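Local coordinates for protein Maltose/maltodextrin transport permease homologue (PDB 6FFL) that binds maltotriose through this solute-binding domain, which is fused to a membrane permease subunit that probably carries maltose and maltodextrins across the membrane, at residues 5-10 and 35-40; 40-45 and 63-68. All coordinates share one frame; numbering follows the deposited sequence. Where two conformers were deposited one is given.

Contact 1 (5-10 and 35-40); sequences IQIWHQ and VQATYR. With GLC (alpha-D-glucopyranose), chain B.
Arg40 brings its guanidinium over one face of the Trp8 indole, a cation-pi contact in which CZ stands 4.2 Å from the centroid of the Trp8 six-membered ring and almost on the ring normal. The two planes are 62° apart, so the group meets the ring tilted, with NH1 leading: Arg40 NH1 comes within 3.2 Å of Trp8 CZ3. Ser48 takes a hydrogen bond from the same NH1 and helps to fix it there. Nearer the backbone, the CD1 corner of the indole rests on Thr38 CB at 3.6 Å. Beyond Thr38 a water donates to Gln6 OE1 and Gln36 O and accepts from Thr38 OG1, linking three residues on the Trp8 side of the sheet. On the other side Ile7 CG2 touches both Val35 CG1 and Ala37 CB. His9, with CG between the backbone N and the carbonyl carbon (chi1 63°), turns a ring face to Tyr39 CA in a CH-pi contact, while its ND1 is paired with Met11. What holds these side chains in step is a parallel ladder of five backbone hydrogen bonds, from Gln36 N to Ile5 O through to Arg40 N to His9 O. Where the ladder ends, Gln10 O accepts from O2 of a glucose unit at 2.7 Å, and Gln10 NE2, hydrogen-bonded to Thr42 OG1, also reaches the glucose O3 in a weak bond. With helix 13-29 between them in the chain, the two parallel strands make a beta-alpha-beta unit: that helix packs on Val35, Ala37 and His9, helix 42-54 lies against Trp8, and strand 61-65 flanks strand 4-9.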
loop_
_atom_site.group_PDB
_atom_site.type_symbol
_atom_site.label_atom_id
_atom_site.label_comp_id
_atom_site.label_asym_id
_atom_site.label_seq_id
_atom_site.Cartn_x
_atom_site.Cartn_y
_atom_site.Cartn_z
ATOM N N ILE A 5 7.610 16.783 -19.918
ATOM C CA ILE A 5 6.431 16.373 -19.172
ATOM C C ILE A 5 6.868 15.920 -17.776
ATOM O O ILE A 5 8.049 15.693 -17.509
ATOM C CB ILE A 5 5.633 15.266 -19.891
ATOM C CG1 ILE A 5 6.538 14.076 -20.212
ATOM C CG2 ILE A 5 4.976 15.806 -21.168
ATOM C CD1 ILE A 5 5.795 12.883 -20.760
ATOM N N GLN A 6 5.886 15.790 -16.893
ATOM C CA GLN A 6 6.108 15.542 -15.475
ATOM C C GLN A 6 5.367 14.296 -15.009
ATOM O O GLN A 6 4.235 14.047 -15.425
ATOM C CB GLN A 6 5.607 16.712 -14.624
ATOM C CG GLN A 6 6.365 18.028 -14.723
ATOM C CD GLN A 6 6.040 18.926 -13.532
ATOM O OE1 GLN A 6 6.743 18.912 -12.517
ATOM N NE2 GLN A 6 4.952 19.681 -13.635
ATOM N N ILE A 7 5.988 13.537 -14.111
ATOM C CA ILE A 7 5.296 12.470 -13.395
ATOM C C ILE A 7 5.519 12.681 -11.902
ATOM O O ILE A 7 6.666 12.763 -11.447
ATOM C CB ILE A 7 5.764 11.071 -13.828
ATOM C CG1 ILE A 7 5.160 10.002 -12.910
ATOM C CG2 ILE A 7 7.285 10.985 -13.855
ATOM C CD1 ILE A 7 5.751 8.621 -13.104
ATOM N N TRP A 8 4.430 12.799 -11.148
ATOM C CA TRP A 8 4.495 12.805 -9.687
ATOM C C TRP A 8 4.102 11.417 -9.203
ATOM O O TRP A 8 3.073 10.882 -9.627
ATOM C CB TRP A 8 3.561 13.844 -9.064
ATOM C CG TRP A 8 3.924 15.258 -9.320
ATOM C CD1 TRP A 8 4.958 15.732 -10.085
ATOM C CD2 TRP A 8 3.211 16.406 -8.848
ATOM N NE1 TRP A 8 4.929 17.117 -10.113
ATOM C CE2 TRP A 8 3.873 17.549 -9.351
ATOM C CE3 TRP A 8 2.085 16.579 -8.031
ATOM C CZ2 TRP A 8 3.445 18.846 -9.066
ATOM C CZ3 TRP A 8 1.659 17.874 -7.750
ATOM C CH2 TRP A 8 2.340 18.986 -8.270
ATOM N N HIS A 9 4.908 10.842 -8.312
ATOM C CA HIS A 9 4.683 9.473 -7.861
ATOM C C HIS A 9 5.042 9.352 -6.388
ATOM O O HIS A 9 5.661 10.246 -5.801
ATOM C CB HIS A 9 5.520 8.497 -8.677
ATOM C CG HIS A 9 6.988 8.719 -8.505
ATOM N ND1 HIS A 9 7.691 8.204 -7.437
ATOM C CD2 HIS A 9 7.867 9.460 -9.217
ATOM C CE1 HIS A 9 8.953 8.589 -7.521
ATOM N NE2 HIS A 9 9.088 9.348 -8.594
ATOM N N GLN A 10 4.684 8.210 -5.792
ATOM C CA GLN A 10 4.994 7.937 -4.393
ATOM C C GLN A 10 5.853 6.674 -4.248
ATOM O O GLN A 10 5.729 5.921 -3.273
ATOM C CB GLN A 10 3.712 7.847 -3.550
ATOM C CG GLN A 10 2.541 7.040 -4.151
ATOM C CD GLN A 10 2.857 5.558 -4.221
ATOM O OE1 GLN A 10 3.417 5.078 -5.219
ATOM N NE2 GLN A 10 2.526 4.827 -3.153
ATOM N N VAL A 35 11.492 14.000 -19.291
ATOM C CA VAL A 35 10.562 13.727 -18.203
ATOM C C VAL A 35 11.164 14.205 -16.892
ATOM O O VAL A 35 12.304 13.859 -16.567
ATOM C CB VAL A 35 10.223 12.228 -18.108
ATOM C CG1 VAL A 35 9.179 11.986 -17.006
ATOM C CG2 VAL A 35 9.754 11.702 -19.459
ATOM N N GLN A 36 10.394 14.978 -16.134
ATOM C CA GLN A 36 10.753 15.359 -14.774
ATOM C C GLN A 36 9.923 14.540 -13.791
ATOM O O GLN A 36 8.690 14.633 -13.784
ATOM C CB GLN A 36 10.523 16.852 -14.550
ATOM C CG GLN A 36 10.622 17.277 -13.092
ATOM C CD GLN A 36 12.046 17.263 -12.573
ATOM O OE1 GLN A 36 12.927 17.915 -13.137
ATOM N NE2 GLN A 36 12.277 16.532 -11.482
ATOM N N ALA A 37 10.592 13.751 -12.951
ATOM C CA ALA A 37 9.904 12.945 -11.954
ATOM C C ALA A 37 10.036 13.585 -10.581
ATOM O O ALA A 37 11.095 14.113 -10.228
ATOM C CB ALA A 37 10.465 11.518 -11.912
ATOM N N THR A 38 8.959 13.538 -9.811
ATOM C CA THR A 38 8.937 14.111 -8.472
ATOM C C THR A 38 8.320 13.105 -7.521
ATOM O O THR A 38 7.215 12.618 -7.774
ATOM C CB THR A 38 8.133 15.419 -8.429
ATOM O OG1 THR A 38 8.775 16.407 -9.236
ATOM C CG2 THR A 38 8.019 15.937 -6.995
ATOM N N TYR A 39 9.030 12.808 -6.429
ATOM C CA TYR A 39 8.530 11.926 -5.384
ATOM C C TYR A 39 7.754 12.724 -4.347
ATOM O O TYR A 39 8.246 13.738 -3.839
ATOM C CB TYR A 39 9.681 11.195 -4.682
ATOM C CG TYR A 39 9.207 10.469 -3.433
ATOM C CD1 TYR A 39 8.608 9.220 -3.526
ATOM C CD2 TYR A 39 9.332 11.046 -2.165
ATOM C CE1 TYR A 39 8.146 8.559 -2.404
ATOM C CE2 TYR A 39 8.873 10.381 -1.032
ATOM C CZ TYR A 39 8.292 9.141 -1.164
ATOM O OH TYR A 39 7.836 8.477 -0.054
ATOM N N ARG A 40 6.566 12.242 -3.999
ATOM C CA ARG A 40 5.845 12.729 -2.832
ATOM C C ARG A 40 5.273 11.538 -2.091
ATOM O O ARG A 40 4.743 10.617 -2.717
ATOM C CB ARG A 40 4.707 13.684 -3.205
ATOM C CG ARG A 40 5.129 14.808 -4.122
ATOM C CD ARG A 40 4.827 16.140 -3.502
ATOM N NE ARG A 40 5.592 17.209 -4.141
ATOM C CZ ARG A 40 5.087 18.067 -5.020
ATOM N NH1 ARG A 40 3.809 17.991 -5.366
ATOM N NH2 ARG A 40 5.858 19.005 -5.551
HETATM C C1 GLC B . 6.547 3.720 -0.028
HETATM C C2 GLC B . 5.776 2.945 -1.102
HETATM C C3 GLC B . 4.273 3.116 -0.934
HETATM C C4 GLC B . 3.840 2.825 0.504
HETATM C C5 GLC B . 4.684 3.643 1.491
HETATM C C6 GLC B . 4.365 3.269 2.938
HETATM O O1 GLC B . 6.389 5.123 -0.250
HETATM O O2 GLC B . 6.116 3.428 -2.405
HETATM O O3 GLC B . 3.601 2.254 -1.877
HETATM O O4 GLC B . 2.440 3.154 0.614
HETATM O O5 GLC B . 6.079 3.389 1.292
HETATM O O6 GLC B . 5.048 4.151 3.840
HETATM O O HOH W 1 7.766 16.348 -11.687
#

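Contact 2 (40-45 and 63-68); sequences RETEEL and YGPSDQ. With GLC (alpha-D-glucopyranose), chain C; GLC (alpha-D-glucopyranose), chain D.
Leu45 touches strand 61-65 through a single methyl. Its CB points toward the strand, CG stands anti to the backbone N (chi1 174°), and chi2 of 75° places CD1, which packs against Trp8 CB, leaving CD2 as the branch that crosses the gap. CD2 sits 3.0 Å from Tyr63 O, a tight approach, and also lies 4.3 Å from Gly64 CA and 4.2 Å from Gln68 OE1. Closer to the start of the helix, Thr42 CG2 meets Pro65 CG at 4.0 Å, the two side chains crossing at a slant. No direct hydrogen bond joins the segments; instead one water donates to both Thr42 O and Gln68 OE1. Glu41 caps the helix, its OE2 accepting from Glu43 N. Sugar spans the polar side: O4 of one glucose donates to Glu43 OE1, and Asp67 takes its O3 on OD1 and its O2 on OD2, both at 2.7 Å. Arg46 and Arg355 form salt bridges with Glu43 OE2, which would favour the charged carboxylate. Pro65 CB and CG touch O2 of this glucose and O3 of the next. The chemistry thus divides: methyls set against a proline ring and a carbonyl oxygen, with one bridging water, close the protein's own seam, while carboxylates grip sugar hydroxyls, as expected of a maltodextrin pocket.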
loop_
_atom_site.group_PDB
_atom_site.type_symbol
_atom_site.label_atom_id
_atom_site.label_comp_id
_atom_site.label_asym_id
_atom_site.label_seq_id
_atom_site.Cartn_x
_atom_site.Cartn_y
_atom_site.Cartn_z
ATOM N N ARG A 40 6.566 12.242 -3.999
ATOM C CA ARG A 40 5.845 12.729 -2.832
ATOM C C ARG A 40 5.273 11.538 -2.091
ATOM O O ARG A 40 4.743 10.617 -2.717
ATOM C CB ARG A 40 4.707 13.684 -3.205
ATOM C CG ARG A 40 5.129 14.808 -4.122
ATOM C CD ARG A 40 4.827 16.140 -3.502
ATOM N NE ARG A 40 5.592 17.209 -4.141
ATOM C CZ ARG A 40 5.087 18.067 -5.020
ATOM N NH1 ARG A 40 3.809 17.991 -5.366
ATOM N NH2 ARG A 40 5.858 19.005 -5.551
ATOM N N GLU A 41 5.377 11.560 -0.763
ATOM C CA GLU A 41 4.799 10.488 0.030
ATOM C C GLU A 41 3.308 10.402 -0.260
ATOM O O GLU A 41 2.662 11.408 -0.559
ATOM C CB GLU A 41 5.047 10.731 1.522
ATOM C CG GLU A 41 4.803 9.484 2.385
ATOM C CD GLU A 41 3.341 9.268 2.770
ATOM O OE1 GLU A 41 2.968 8.097 3.054
ATOM O OE2 GLU A 41 2.573 10.261 2.799
ATOM N N THR A 42 2.772 9.175 -0.178
ATOM C CA THR A 42 1.410 8.852 -0.607
ATOM C C THR A 42 0.355 9.894 -0.230
ATOM O O THR A 42 -0.409 10.347 -1.090
ATOM C CB THR A 42 1.021 7.485 -0.031
ATOM O OG1 THR A 42 1.786 6.473 -0.695
ATOM C CG2 THR A 42 -0.474 7.203 -0.230
ATOM N N GLU A 43 0.290 10.278 1.051
ATOM C CA GLU A 43 -0.708 11.263 1.475
ATOM C C GLU A 43 -0.480 12.609 0.801
ATOM O O GLU A 43 -1.421 13.235 0.297
ATOM C CB GLU A 43 -0.684 11.408 3.002
ATOM C CG GLU A 43 -0.753 10.083 3.723
ATOM C CD GLU A 43 -2.018 9.320 3.382
ATOM O OE1 GLU A 43 -1.923 8.119 3.069
ATOM O OE2 GLU A 43 -3.111 9.924 3.443
ATOM N N GLU A 44 0.769 13.084 0.796
ATOM C CA GLU A 44 1.056 14.382 0.190
ATOM C C GLU A 44 0.889 14.350 -1.324
ATOM O O GLU A 44 0.525 15.367 -1.931
ATOM C CB GLU A 44 2.473 14.825 0.562
ATOM C CG GLU A 44 2.904 16.155 -0.039
ATOM C CD GLU A 44 4.367 16.474 0.247
ATOM O OE1 GLU A 44 4.941 15.873 1.184
ATOM O OE2 GLU A 44 4.944 17.323 -0.469
ATOM N N LEU A 45 1.167 13.207 -1.956
ATOM C CA LEU A 45 0.929 13.092 -3.391
ATOM C C LEU A 45 -0.543 13.316 -3.717
ATOM O O LEU A 45 -0.884 14.068 -4.644
ATOM C CB LEU A 45 1.389 11.721 -3.887
ATOM C CG LEU A 45 1.054 11.462 -5.358
ATOM C CD1 LEU A 45 1.994 12.237 -6.289
ATOM C CD2 LEU A 45 1.121 10.000 -5.645
ATOM N N TYR A 63 1.050 8.918 -10.217
ATOM C CA TYR A 63 1.152 7.483 -9.940
ATOM C C TYR A 63 0.956 7.247 -8.453
ATOM O O TYR A 63 1.696 7.804 -7.644
ATOM C CB TYR A 63 2.517 6.941 -10.364
ATOM C CG TYR A 63 2.760 5.473 -10.050
ATOM C CD1 TYR A 63 3.255 5.067 -8.802
ATOM C CD2 TYR A 63 2.522 4.495 -11.015
ATOM C CE1 TYR A 63 3.488 3.716 -8.522
ATOM C CE2 TYR A 63 2.765 3.151 -10.756
ATOM C CZ TYR A 63 3.247 2.768 -9.514
ATOM O OH TYR A 63 3.478 1.428 -9.264
ATOM N N GLY A 64 0.002 6.390 -8.100
ATOM C CA GLY A 64 -0.202 6.041 -6.703
ATOM C C GLY A 64 -1.263 4.975 -6.522
ATOM O O GLY A 64 -1.794 4.421 -7.495
ATOM N N PRO A 65 -1.638 4.718 -5.267
ATOM C CA PRO A 65 -2.526 3.582 -4.972
ATOM C C PRO A 65 -3.893 3.745 -5.614
ATOM O O PRO A 65 -4.373 4.857 -5.836
ATOM C CB PRO A 65 -2.644 3.595 -3.442
ATOM C CG PRO A 65 -1.565 4.520 -2.952
ATOM C CD PRO A 65 -1.242 5.467 -4.058
ATOM N N SER A 66 -4.536 2.608 -5.879
ATOM C CA SER A 66 -5.756 2.642 -6.670
ATOM C C SER A 66 -6.910 3.369 -5.991
ATOM O O SER A 66 -7.805 3.834 -6.702
ATOM C CB SER A 66 -6.181 1.229 -7.047
ATOM O OG SER A 66 -6.232 0.413 -5.915
ATOM N N ASP A 67 -6.926 3.500 -4.651
ATOM C CA ASP A 67 -8.055 4.228 -4.085
ATOM C C ASP A 67 -7.999 5.718 -4.384
ATOM O O ASP A 67 -8.986 6.419 -4.121
ATOM C CB ASP A 67 -8.206 3.968 -2.569
ATOM C CG ASP A 67 -6.976 4.354 -1.758
ATOM O OD1 ASP A 67 -7.153 4.859 -0.624
ATOM O OD2 ASP A 67 -5.842 4.092 -2.220
ATOM N N GLN A 68 -6.925 6.230 -4.979
ATOM C CA GLN A 68 -7.020 7.644 -5.320
ATOM C C GLN A 68 -7.907 7.883 -6.543
ATOM O O GLN A 68 -8.237 9.039 -6.830
ATOM C CB GLN A 68 -5.623 8.264 -5.470
ATOM C CG GLN A 68 -4.798 7.802 -6.614
ATOM C CD GLN A 68 -3.335 8.222 -6.485
ATOM O OE1 GLN A 68 -2.832 8.503 -5.396
ATOM N NE2 GLN A 68 -2.654 8.274 -7.607
HETATM C C1 GLC C . -3.271 3.432 1.820
HETATM C C2 GLC C . -4.185 4.180 0.847
HETATM C C3 GLC C . -4.218 5.667 1.220
HETATM C C4 GLC C . -4.662 5.831 2.663
HETATM C C5 GLC C . -3.747 5.018 3.591
HETATM C C6 GLC C . -4.312 5.007 5.008
HETATM O O2 GLC C . -3.747 4.002 -0.514
HETATM O O3 GLC C . -5.145 6.371 0.364
HETATM O O4 GLC C . -4.601 7.222 3.015
HETATM O O5 GLC C . -3.733 3.655 3.154
HETATM O O6 GLC C . -3.361 4.487 5.962
HETATM C C1 GLC D . 1.720 2.036 1.092
HETATM C C2 GLC D . 0.577 1.669 0.154
HETATM C C3 GLC D . -0.550 2.689 0.173
HETATM C C4 GLC D . -0.966 2.908 1.623
HETATM C C5 GLC D . 0.248 3.354 2.434
HETATM C C6 GLC D . -0.123 3.592 3.902
HETATM O O2 GLC D . 1.122 1.538 -1.173
HETATM O O3 GLC D . -1.656 2.166 -0.583
HETATM O O4 GLC D . -1.947 3.930 1.687
HETATM O O5 GLC D . 1.216 2.310 2.393
HETATM O O6 GLC D . 0.921 4.345 4.558
HETATM O O HOH W 2 -2.095 8.726 -2.834
#

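In the fold
Contact 1 and contact 2 show how a binding-protein fold carries the C-terminal ends of its strands to a sugar site. They follow one another along the chain, contact 1 closing at Arg40, which both share, before contact 2 opens; their centres are 12 Å apart. Strand 34-39 runs directly into helix 42-54, and strands 4-9 and 61-65 are neighbours in the same sheet, so Trp8 O can probably accept from Tyr63 N. A second probable link joins Gln10 NE2 to Thr42 OG1, coupling two pocket residues. Contact 1 lies farther from the chain centre, contact 2 nearer; together their C-terminal strand ends and the helix start meet successive glucose units of the bound maltotriose.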